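Local structure of salt-tolerant glutaminase (Micrococcus luteus, 3AGD) at residues A10-E15 / R296-D301; G40-L43 / R49-C52; G247-D252 / R290-C295; G254-S259 / L304-G309. The protein probably catalyses the hydrolysis of L-glutamine to L-glutamate and ammonium, as a salt-tolerant member of the glutaminase family. All coordinates share one frame; numbering follows the deposited sequence.

Contact 1 of 4, residues A10-E15 / R296-D301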
# COMPACT_ATOMS: atom_id res chain seq x y z
N ALA A 10 12.69 -17.35 -15.38
CA ALA A 10 13.12 -18.03 -16.60
C ALA A 10 11.95 -18.80 -17.21
O ALA A 10 11.77 -18.80 -18.42
CB ALA A 10 14.28 -18.98 -16.28
N SER A 11 11.16 -19.45 -16.35
CA SER A 11 10.00 -20.21 -16.81
C SER A 11 8.93 -19.27 -17.35
O SER A 11 8.29 -19.55 -18.36
CB SER A 11 9.41 -21.03 -15.67
OG SER A 11 10.38 -21.91 -15.12
N LEU A 12 8.74 -18.15 -16.65
CA LEU A 12 7.75 -17.17 -17.07
C LEU A 12 8.11 -16.64 -18.45
O LEU A 12 7.24 -16.50 -19.32
CB LEU A 12 7.68 -16.02 -16.07
CG LEU A 12 6.52 -15.06 -16.31
CD1 LEU A 12 5.21 -15.83 -16.20
CD2 LEU A 12 6.56 -13.93 -15.29
N VAL A 13 9.38 -16.33 -18.66
CA VAL A 13 9.85 -15.82 -19.94
C VAL A 13 9.61 -16.87 -21.03
O VAL A 13 9.11 -16.54 -22.11
CB VAL A 13 11.35 -15.48 -19.89
CG1 VAL A 13 11.85 -15.12 -21.28
CG2 VAL A 13 11.57 -14.32 -18.94
N THR A 14 9.96 -18.12 -20.75
CA THR A 14 9.77 -19.20 -21.71
C THR A 14 8.30 -19.38 -22.06
O THR A 14 7.95 -19.55 -23.23
CB THR A 14 10.30 -20.54 -21.16
OG1 THR A 14 11.72 -20.47 -21.00
CG2 THR A 14 9.95 -21.69 -22.11
N GLU A 15 7.44 -19.34 -21.04
CA GLU A 15 6.01 -19.51 -21.26
C GLU A 15 5.41 -18.35 -22.05
O GLU A 15 4.95 -18.54 -23.18
CB GLU A 15 5.28 -19.62 -19.92
CG GLU A 15 3.85 -20.09 -20.08
CD GLU A 15 3.04 -20.03 -18.80
OE1 GLU A 15 3.60 -20.31 -17.72
OE2 GLU A 15 1.84 -19.70 -18.88
N ARG A 296 1.10 -8.79 -14.57
CA ARG A 296 -0.14 -9.41 -14.09
C ARG A 296 0.19 -10.78 -13.49
O ARG A 296 -0.35 -11.15 -12.45
CB ARG A 296 -1.14 -9.58 -15.24
CG ARG A 296 -1.69 -8.27 -15.81
CD ARG A 296 -2.70 -8.54 -16.91
NE ARG A 296 -3.12 -7.34 -17.62
CZ ARG A 296 -3.96 -6.42 -17.15
NH1 ARG A 296 -4.49 -6.55 -15.94
NH2 ARG A 296 -4.28 -5.37 -17.90
N ARG A 297 1.09 -11.52 -14.13
CA ARG A 297 1.48 -12.83 -13.64
C ARG A 297 2.30 -12.73 -12.35
O ARG A 297 2.15 -13.56 -11.45
CB ARG A 297 2.27 -13.60 -14.71
CG ARG A 297 1.41 -14.26 -15.78
CD ARG A 297 0.60 -15.43 -15.19
NE ARG A 297 1.44 -16.59 -14.86
CZ ARG A 297 1.85 -17.50 -15.73
NH1 ARG A 297 1.50 -17.40 -17.01
NH2 ARG A 297 2.61 -18.51 -15.34
N LEU A 298 3.17 -11.73 -12.25
CA LEU A 298 3.97 -11.56 -11.04
C LEU A 298 3.05 -11.30 -9.86
O LEU A 298 3.23 -11.84 -8.77
CB LEU A 298 4.95 -10.40 -11.20
CG LEU A 298 6.16 -10.61 -12.10
CD1 LEU A 298 6.96 -9.32 -12.20
CD2 LEU A 298 7.03 -11.72 -11.54
N SER A 299 2.04 -10.46 -10.08
CA SER A 299 1.07 -10.12 -9.05
C SER A 299 0.27 -11.35 -8.61
O SER A 299 0.09 -11.60 -7.41
CB SER A 299 0.12 -9.03 -9.55
OG SER A 299 -1.01 -8.92 -8.70
N GLU A 300 -0.21 -12.12 -9.58
CA GLU A 300 -0.99 -13.31 -9.27
C GLU A 300 -0.20 -14.50 -8.72
O GLU A 300 -0.61 -15.11 -7.73
CB GLU A 300 -1.78 -13.78 -10.50
CG GLU A 300 -2.58 -15.04 -10.23
CD GLU A 300 -3.45 -15.46 -11.40
OE1 GLU A 300 -2.91 -15.60 -12.52
OE2 GLU A 300 -4.67 -15.64 -11.20
N ASP A 301 0.92 -14.83 -9.36
CA ASP A 301 1.73 -15.96 -8.92
C ASP A 301 2.36 -15.78 -7.55
O ASP A 301 2.46 -16.73 -6.77
CB ASP A 301 2.82 -16.26 -9.94
CG ASP A 301 2.26 -16.73 -11.27
OD1 ASP A 301 1.12 -17.24 -11.27
OD2 ASP A 301 2.97 -16.61 -12.29
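The guanidinium group of Arg297 meets a methyl on one face and carboxylates at its edge. Leu12 CD1 sits over the centre of the face, 3.7 Å above the plane, while Glu15 and Asp301 both lie near that plane. Leucine suits the first place because its branched tip is broad enough to rest on the flat cation; its CG, anti to the backbone N (chi1 -171°), carries CD1 across the gap until it slides past the bent aliphatic part of Arg297, with CD1 4.0 Å from Arg297 CB.

Glu15 comes with an extended chain, crossing the arginine at about a right angle. Its two oxygens take the end of the guanidinium: Arg297 NH2 bonds Glu15 OE1 at 3.1 Å, and Arg297 NH1 bonds Glu15 OE2 at 3.0 Å. Both N-H bonds are nearly straight, yet the two planes are turned 45° apart, and OE2 is approached from above its own carboxylate plane. Arg297 NE remains for Asp301 OD2, one helical turn on, 3.0 Å away; Tyr8 OH also bonds that oxygen. The NE bond and the paired bonds to Glu15 together fix the rotation of the guanidinium. Deeper in, Leu12 CD2 approaches Leu298 CD2 at 4.4 Å, and Leu298 continues onto Ile41 and Leu43 of the sheet.

A salt-bridge network on the exposed side and leucines beneath it thus join helices 4-16 and 289-301, which lie on one side of the antiparallel sheet, an arrangement consistent with the beta-lactamase-like fold of the glutaminase domain.

Contact 2 of 4, residues G40-L43 / R49-C52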
# COMPACT_ATOMS: atom_id res chain seq x y z
N GLY A 40 12.89 -9.76 -21.66
CA GLY A 40 13.66 -9.86 -20.44
C GLY A 40 12.90 -9.36 -19.23
O GLY A 40 11.96 -8.56 -19.35
N ILE A 41 13.31 -9.81 -18.05
CA ILE A 41 12.65 -9.42 -16.81
C ILE A 41 13.65 -9.43 -15.65
O ILE A 41 14.58 -10.24 -15.63
CB ILE A 41 11.49 -10.38 -16.50
CG1 ILE A 41 10.70 -9.87 -15.29
CG2 ILE A 41 12.03 -11.77 -16.22
CD1 ILE A 41 9.36 -10.55 -15.15
N ALA A 42 13.45 -8.54 -14.69
CA ALA A 42 14.34 -8.47 -13.54
C ALA A 42 13.61 -7.93 -12.32
O ALA A 42 12.76 -7.05 -12.43
CB ALA A 42 15.54 -7.58 -13.86
N LEU A 43 13.96 -8.46 -11.15
CA LEU A 43 13.37 -8.03 -9.90
C LEU A 43 14.50 -7.60 -8.98
O LEU A 43 15.47 -8.33 -8.80
CB LEU A 43 12.59 -9.17 -9.24
CG LEU A 43 11.45 -9.84 -10.00
CD1 LEU A 43 10.79 -10.87 -9.08
CD2 LEU A 43 10.43 -8.82 -10.45
N ARG A 49 19.16 -7.94 -3.74
CA ARG A 49 19.26 -9.01 -4.71
C ARG A 49 18.66 -8.58 -6.03
O ARG A 49 17.78 -7.71 -6.08
CB ARG A 49 18.55 -10.26 -4.20
CG ARG A 49 19.09 -10.78 -2.88
CD ARG A 49 20.60 -10.95 -2.93
NE ARG A 49 21.16 -11.21 -1.60
CZ ARG A 49 21.14 -12.40 -1.00
NH1 ARG A 49 20.59 -13.45 -1.60
NH2 ARG A 49 21.64 -12.52 0.22
N LEU A 50 19.13 -9.19 -7.10
CA LEU A 50 18.67 -8.90 -8.44
C LEU A 50 18.41 -10.22 -9.17
O LEU A 50 19.33 -10.84 -9.70
CB LEU A 50 19.73 -8.08 -9.18
CG LEU A 50 19.39 -7.50 -10.55
CD1 LEU A 50 18.17 -6.60 -10.46
CD2 LEU A 50 20.59 -6.72 -11.07
N HIS A 51 17.16 -10.66 -9.15
CA HIS A 51 16.78 -11.90 -9.81
C HIS A 51 16.29 -11.57 -11.21
O HIS A 51 15.38 -10.76 -11.37
CB HIS A 51 15.66 -12.60 -9.02
CG HIS A 51 15.93 -12.71 -7.55
ND1 HIS A 51 17.06 -13.30 -7.04
CD2 HIS A 51 15.19 -12.32 -6.48
CE1 HIS A 51 17.02 -13.26 -5.72
NE2 HIS A 51 15.90 -12.67 -5.35
N CYS A 52 16.89 -12.18 -12.23
CA CYS A 52 16.48 -11.91 -13.60
C CYS A 52 16.50 -13.12 -14.51
O CYS A 52 16.97 -14.19 -14.13
CB CYS A 52 17.36 -10.82 -14.22
SG CYS A 52 18.59 -10.12 -13.13
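Ala42 and Cys52 turn their CB atoms to one face of the hairpin, 3.7 Å apart, and Leu43 and His51 turn theirs to the other. The first pair is a non-hydrogen-bonded antiparallel pair in which the CA atoms draw close, so a small alanine beside a cysteine fits well. Cys52 CB also comes to 3.2 Å from Ile41 O, and Leu50, whose CG is anti to its backbone N (chi1 -173°), bends CD1 back to lie 3.6 Å from Leu43 O. On this face the hairpin rests against helix 201-212.

Leu43 and His51 form the hydrogen-bonded pair. Leu43 N bonds His51 O at 2.7 Å, and His51 N returns a less straight bond to Leu43 O at 2.9 Å. Each carbonyl also meets a backbone carbon: Ala42 CA is 3.3 Å from His51 O, and Leu50 CA makes the matching contact with Leu43 O. The two side chains share a face but go different ways. Leu43 suits its apolar surroundings, packing on Val273 and Ile275; the imidazole of His51 is directed toward the second subunit and also meets the ring of His3.

Strand 50-54 is outermost in this chain's sheet, and His51 on it and Arg49 just before it reach the second subunit. His51 NE2 bonds Glu341 of that subunit, while Arg49, leading away from strand 40-44, makes a salt bridge with its Asp349. The hairpin is therefore held by backbone bonds and apolar contact, whereas the polar ends of Arg49 and His51 serve the subunit interface, where the neighbouring acids could favour a protonated His51.

Contact 3 of 4, residues G247-D252 / R290-C295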
# COMPACT_ATOMS: atom_id res chain seq x y z
N GLY A 247 -9.17 -3.27 -17.86
CA GLY A 247 -9.60 -3.44 -16.48
C GLY A 247 -9.22 -2.23 -15.65
O GLY A 247 -9.26 -1.10 -16.14
N GLN A 248 -8.84 -2.44 -14.39
CA GLN A 248 -8.42 -1.34 -13.52
C GLN A 248 -7.17 -1.86 -12.83
O GLN A 248 -7.25 -2.72 -11.95
CB GLN A 248 -9.52 -1.02 -12.51
CG GLN A 248 -9.56 0.44 -12.05
CD GLN A 248 -8.68 0.71 -10.85
OE1 GLN A 248 -8.49 -0.16 -10.00
NE2 GLN A 248 -8.15 1.92 -10.76
N TRP A 249 -6.02 -1.32 -13.24
CA TRP A 249 -4.72 -1.74 -12.74
C TRP A 249 -4.52 -1.89 -11.24
O TRP A 249 -4.06 -2.93 -10.78
CB TRP A 249 -3.64 -0.82 -13.32
CG TRP A 249 -2.27 -1.41 -13.24
CD1 TRP A 249 -1.32 -1.17 -12.28
CD2 TRP A 249 -1.69 -2.35 -14.15
NE1 TRP A 249 -0.19 -1.90 -12.55
CE2 TRP A 249 -0.39 -2.64 -13.68
CE3 TRP A 249 -2.15 -2.99 -15.31
CZ2 TRP A 249 0.46 -3.53 -14.35
CZ3 TRP A 249 -1.31 -3.88 -15.97
CH2 TRP A 249 -0.01 -4.14 -15.48
N LEU A 250 -4.84 -0.86 -10.47
CA LEU A 250 -4.67 -0.93 -9.02
C LEU A 250 -5.41 -2.13 -8.44
O LEU A 250 -4.84 -2.91 -7.68
CB LEU A 250 -5.14 0.37 -8.37
CG LEU A 250 -5.08 0.57 -6.84
CD1 LEU A 250 -6.35 0.07 -6.22
CD2 LEU A 250 -3.86 -0.15 -6.25
N ALA A 251 -6.67 -2.30 -8.82
CA ALA A 251 -7.47 -3.41 -8.30
C ALA A 251 -7.03 -4.79 -8.80
O ALA A 251 -6.86 -5.72 -8.00
CB ALA A 251 -8.95 -3.20 -8.63
N ASP A 252 -6.84 -4.92 -10.11
CA ASP A 252 -6.45 -6.20 -10.68
C ASP A 252 -5.01 -6.63 -10.44
O ASP A 252 -4.75 -7.80 -10.17
CB ASP A 252 -6.69 -6.21 -12.20
CG ASP A 252 -8.11 -5.84 -12.58
OD1 ASP A 252 -9.05 -6.14 -11.82
OD2 ASP A 252 -8.29 -5.25 -13.67
N ARG A 290 3.77 -8.12 -23.63
CA ARG A 290 4.26 -9.15 -22.70
C ARG A 290 4.75 -8.53 -21.40
O ARG A 290 4.74 -9.18 -20.36
CB ARG A 290 5.42 -9.93 -23.30
CG ARG A 290 5.13 -10.75 -24.53
CD ARG A 290 6.41 -10.75 -25.33
NE ARG A 290 6.68 -11.98 -26.04
CZ ARG A 290 7.76 -12.18 -26.78
NH1 ARG A 290 8.66 -11.21 -26.91
NH2 ARG A 290 7.94 -13.34 -27.39
N GLY A 291 5.21 -7.29 -21.48
CA GLY A 291 5.70 -6.61 -20.30
C GLY A 291 4.58 -6.42 -19.30
O GLY A 291 4.75 -6.62 -18.10
N VAL A 292 3.41 -6.04 -19.80
CA VAL A 292 2.25 -5.84 -18.96
C VAL A 292 1.75 -7.20 -18.47
O VAL A 292 1.45 -7.38 -17.29
CB VAL A 292 1.12 -5.11 -19.74
CG1 VAL A 292 -0.22 -5.35 -19.09
CG2 VAL A 292 1.42 -3.61 -19.78
N LEU A 293 1.69 -8.16 -19.38
CA LEU A 293 1.23 -9.50 -19.03
C LEU A 293 2.11 -10.12 -17.95
O LEU A 293 1.62 -10.85 -17.08
CB LEU A 293 1.21 -10.39 -20.28
CG LEU A 293 0.66 -11.80 -20.09
CD1 LEU A 293 -0.74 -11.74 -19.49
CD2 LEU A 293 0.63 -12.50 -21.45
N ALA A 294 3.41 -9.83 -18.00
CA ALA A 294 4.34 -10.35 -17.02
C ALA A 294 4.05 -9.75 -15.64
O ALA A 294 4.17 -10.43 -14.62
CB ALA A 294 5.78 -10.04 -17.43
N CYS A 295 3.66 -8.48 -15.60
CA CYS A 295 3.34 -7.84 -14.33
C CYS A 295 2.07 -8.45 -13.72
O CYS A 295 1.98 -8.61 -12.50
CB CYS A 295 3.16 -6.33 -14.53
SG CYS A 295 4.71 -5.43 -14.84
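Trp249 reaches out from a short capped helix, 249-252, to Val292 and Cys295 on helix 289-301. Gln248 comes first, at the N-cap position. Its OE1 accepts from Ala251 N at 3.0 Å, and its own backbone N donates to Asp252 OD2, also at 3.0 Å, from above the carboxylate plane. Both bonds secure the N-terminal end of the helix, one using the side chain of Gln248 and the other its backbone N-H; an amide and a carboxylate suit places where backbone N-H groups would otherwise lack helical partners.

Trp249 carries the contact. With CG anti to the backbone N (chi1 -162°), its indole spans the gap, although Trp249 CA and Val292 CA are 10.2 Å apart. The six-membered ring meets the long helix edge-on, and both partners lie near its plane rather than over a face. A compact valine and a small cysteine leave room for this broad ring. NE1 bonds Ile255 O, which helps fix the ring's rotation. The side chains of Tyr243, predicted to bind substrate, and Trp249 are about 8 Å apart.

Leu250 and Ala251 follow, packed on Ser235 of the second subunit. Across the gap, Trp249 CZ3 touches Val292 CG1 at 3.6 Å, and CZ2 lies 3.9 Å from Cys295 CB.

Contact 4 of 4, residues G254-S259 / L304-G309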
# COMPACT_ATOMS: atom_id res chain seq x y z
N GLY A 254 -2.35 -4.25 -8.73
CA GLY A 254 -1.85 -3.69 -7.49
C GLY A 254 -0.36 -3.38 -7.47
O GLY A 254 0.23 -3.27 -6.39
N ILE A 255 0.24 -3.24 -8.64
CA ILE A 255 1.67 -2.93 -8.73
C ILE A 255 1.89 -1.62 -9.47
O ILE A 255 1.76 -1.57 -10.70
CB ILE A 255 2.45 -4.05 -9.46
CG1 ILE A 255 2.34 -5.36 -8.67
CG2 ILE A 255 3.93 -3.66 -9.58
CD1 ILE A 255 3.04 -6.54 -9.34
N PRO A 256 2.20 -0.54 -8.75
CA PRO A 256 2.42 0.76 -9.40
C PRO A 256 3.36 0.55 -10.59
O PRO A 256 4.45 0.01 -10.43
CB PRO A 256 3.05 1.59 -8.29
CG PRO A 256 2.37 1.05 -7.05
CD PRO A 256 2.39 -0.44 -7.29
N ALA A 257 2.95 0.97 -11.78
CA ALA A 257 3.79 0.77 -12.96
C ALA A 257 3.68 1.82 -14.05
O ALA A 257 2.77 2.66 -14.05
CB ALA A 257 3.50 -0.61 -13.55
N LYS A 258 4.62 1.76 -14.98
CA LYS A 258 4.66 2.67 -16.12
C LYS A 258 5.38 1.99 -17.28
O LYS A 258 6.47 1.46 -17.12
CB LYS A 258 5.39 3.97 -15.77
CG LYS A 258 5.31 5.02 -16.88
CD LYS A 258 3.89 5.53 -17.05
CE LYS A 258 3.75 6.51 -18.20
NZ LYS A 258 3.69 5.82 -19.52
N SER A 259 4.75 2.01 -18.45
CA SER A 259 5.35 1.41 -19.64
C SER A 259 5.95 2.49 -20.54
O SER A 259 5.65 3.68 -20.39
CB SER A 259 4.29 0.63 -20.42
OG SER A 259 4.87 -0.04 -21.53
N LEU A 304 1.26 -10.61 -4.99
CA LEU A 304 1.79 -9.30 -4.66
C LEU A 304 0.70 -8.27 -4.94
O LEU A 304 -0.04 -8.39 -5.92
CB LEU A 304 3.03 -9.01 -5.50
CG LEU A 304 4.28 -9.82 -5.13
CD1 LEU A 304 5.38 -9.60 -6.16
CD2 LEU A 304 4.76 -9.39 -3.75
N HIS A 305 0.59 -7.27 -4.08
CA HIS A 305 -0.43 -6.25 -4.26
C HIS A 305 -0.20 -5.12 -3.27
O HIS A 305 0.16 -5.36 -2.12
CB HIS A 305 -1.81 -6.86 -4.04
CG HIS A 305 -2.93 -6.02 -4.59
ND1 HIS A 305 -3.26 -4.80 -4.07
CD2 HIS A 305 -3.77 -6.23 -5.63
CE1 HIS A 305 -4.26 -4.28 -4.77
NE2 HIS A 305 -4.58 -5.13 -5.73
N LEU A 306 -0.43 -3.90 -3.72
CA LEU A 306 -0.26 -2.72 -2.90
C LEU A 306 -1.10 -2.76 -1.63
O LEU A 306 -0.77 -2.11 -0.64
CB LEU A 306 -0.63 -1.47 -3.71
CG LEU A 306 -0.39 -0.12 -3.06
CD1 LEU A 306 1.11 0.10 -2.88
CD2 LEU A 306 -0.97 0.98 -3.93
N MET A 307 -2.19 -3.53 -1.65
CA MET A 307 -3.09 -3.61 -0.51
C MET A 307 -2.85 -4.71 0.53
O MET A 307 -3.66 -4.87 1.45
CB MET A 307 -4.54 -3.73 -1.01
CG MET A 307 -4.99 -2.62 -1.94
SD MET A 307 -4.90 -1.00 -1.17
CE MET A 307 -4.69 0.04 -2.59
N ASP A 308 -1.78 -5.48 0.41
CA ASP A 308 -1.60 -6.52 1.43
C ASP A 308 -1.00 -5.97 2.71
O ASP A 308 -0.24 -5.00 2.70
CB ASP A 308 -0.78 -7.69 0.90
CG ASP A 308 0.44 -7.26 0.16
OD1 ASP A 308 0.88 -8.01 -0.74
OD2 ASP A 308 0.96 -6.16 0.47
N GLY A 309 -1.36 -6.60 3.83
CA GLY A 309 -0.88 -6.16 5.12
C GLY A 309 0.43 -6.76 5.56
O GLY A 309 0.55 -7.26 6.68
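His305 lays the face of its imidazole against Gly254. From CB, which leads away from segment 254-259, the chain turns with CG anti to the backbone N (chi1 -163°), and the ring swings back toward Gly254. CG lies 3.9 Å from Gly254 CA. ND1 accepts a nearly straight bond from Met307 N, 2.9 Å away and only slightly out of the ring plane. CD2 and CE1 flank the same CA, each 3.7 Å from it, and NE2 at the far end bonds Ala251 O. With ND1 accepting and NE2 facing a carbonyl, the imidazole is held at both nitrogens and is probably neutral. Gly254 CA stands 3.5 Å above the ring plane, over its centre, in a CH-pi contact. A residue without a side chain suits this place, since the ring occupies the space a CB would need, and glycine also tolerates the positive phi where the chain leaves the helix.

The backbone then seals the contact. Leu306 N donates to Gly254 O at 2.8 Å, on a lone pair in the carbonyl plane, and Leu306 CB lies 3.3 Å from Gly254 O. Leu306 CD1 reaches Pro256 CG at 4.5 Å, both side chains also meeting Thr238.

His305 to Asp308 form a type I turn, with Arg272 bound to His305 O and Asp308 OD1. The turn, in the loop after helix 289-301, packs against helices 249-252 and 227-240 and against residues 254-256, which lead into strand 257-259. There Lys258 touches Ser64, consistent with the K(T/S)G-type lysine beside the SxxK serine in the beta-lactamase-like fold.

Contacts 3 and 4 are buried, while contacts 1 and 2 are only partly so. Helix 289-301 serves both contact 1 and contact 3, meeting helix 4-16 through ion pairs and leucines in its C-terminal half and the edge of an indole nearer its start. Contact 2 adjoins contact 1, since Val13 packs on Ile41. Contacts 3 and 4 interlock, with Leu250 packed on Met307. Chemistry follows place: ion pairs sit where contact 1 is partly exposed, strand bonding holds the hairpin of contact 2, an indole edge against small side chains makes contact 3, and a ring over a glycine with a backbone bond closes contact 4. Contacts 2, 3 and 4 also touch the second subunit.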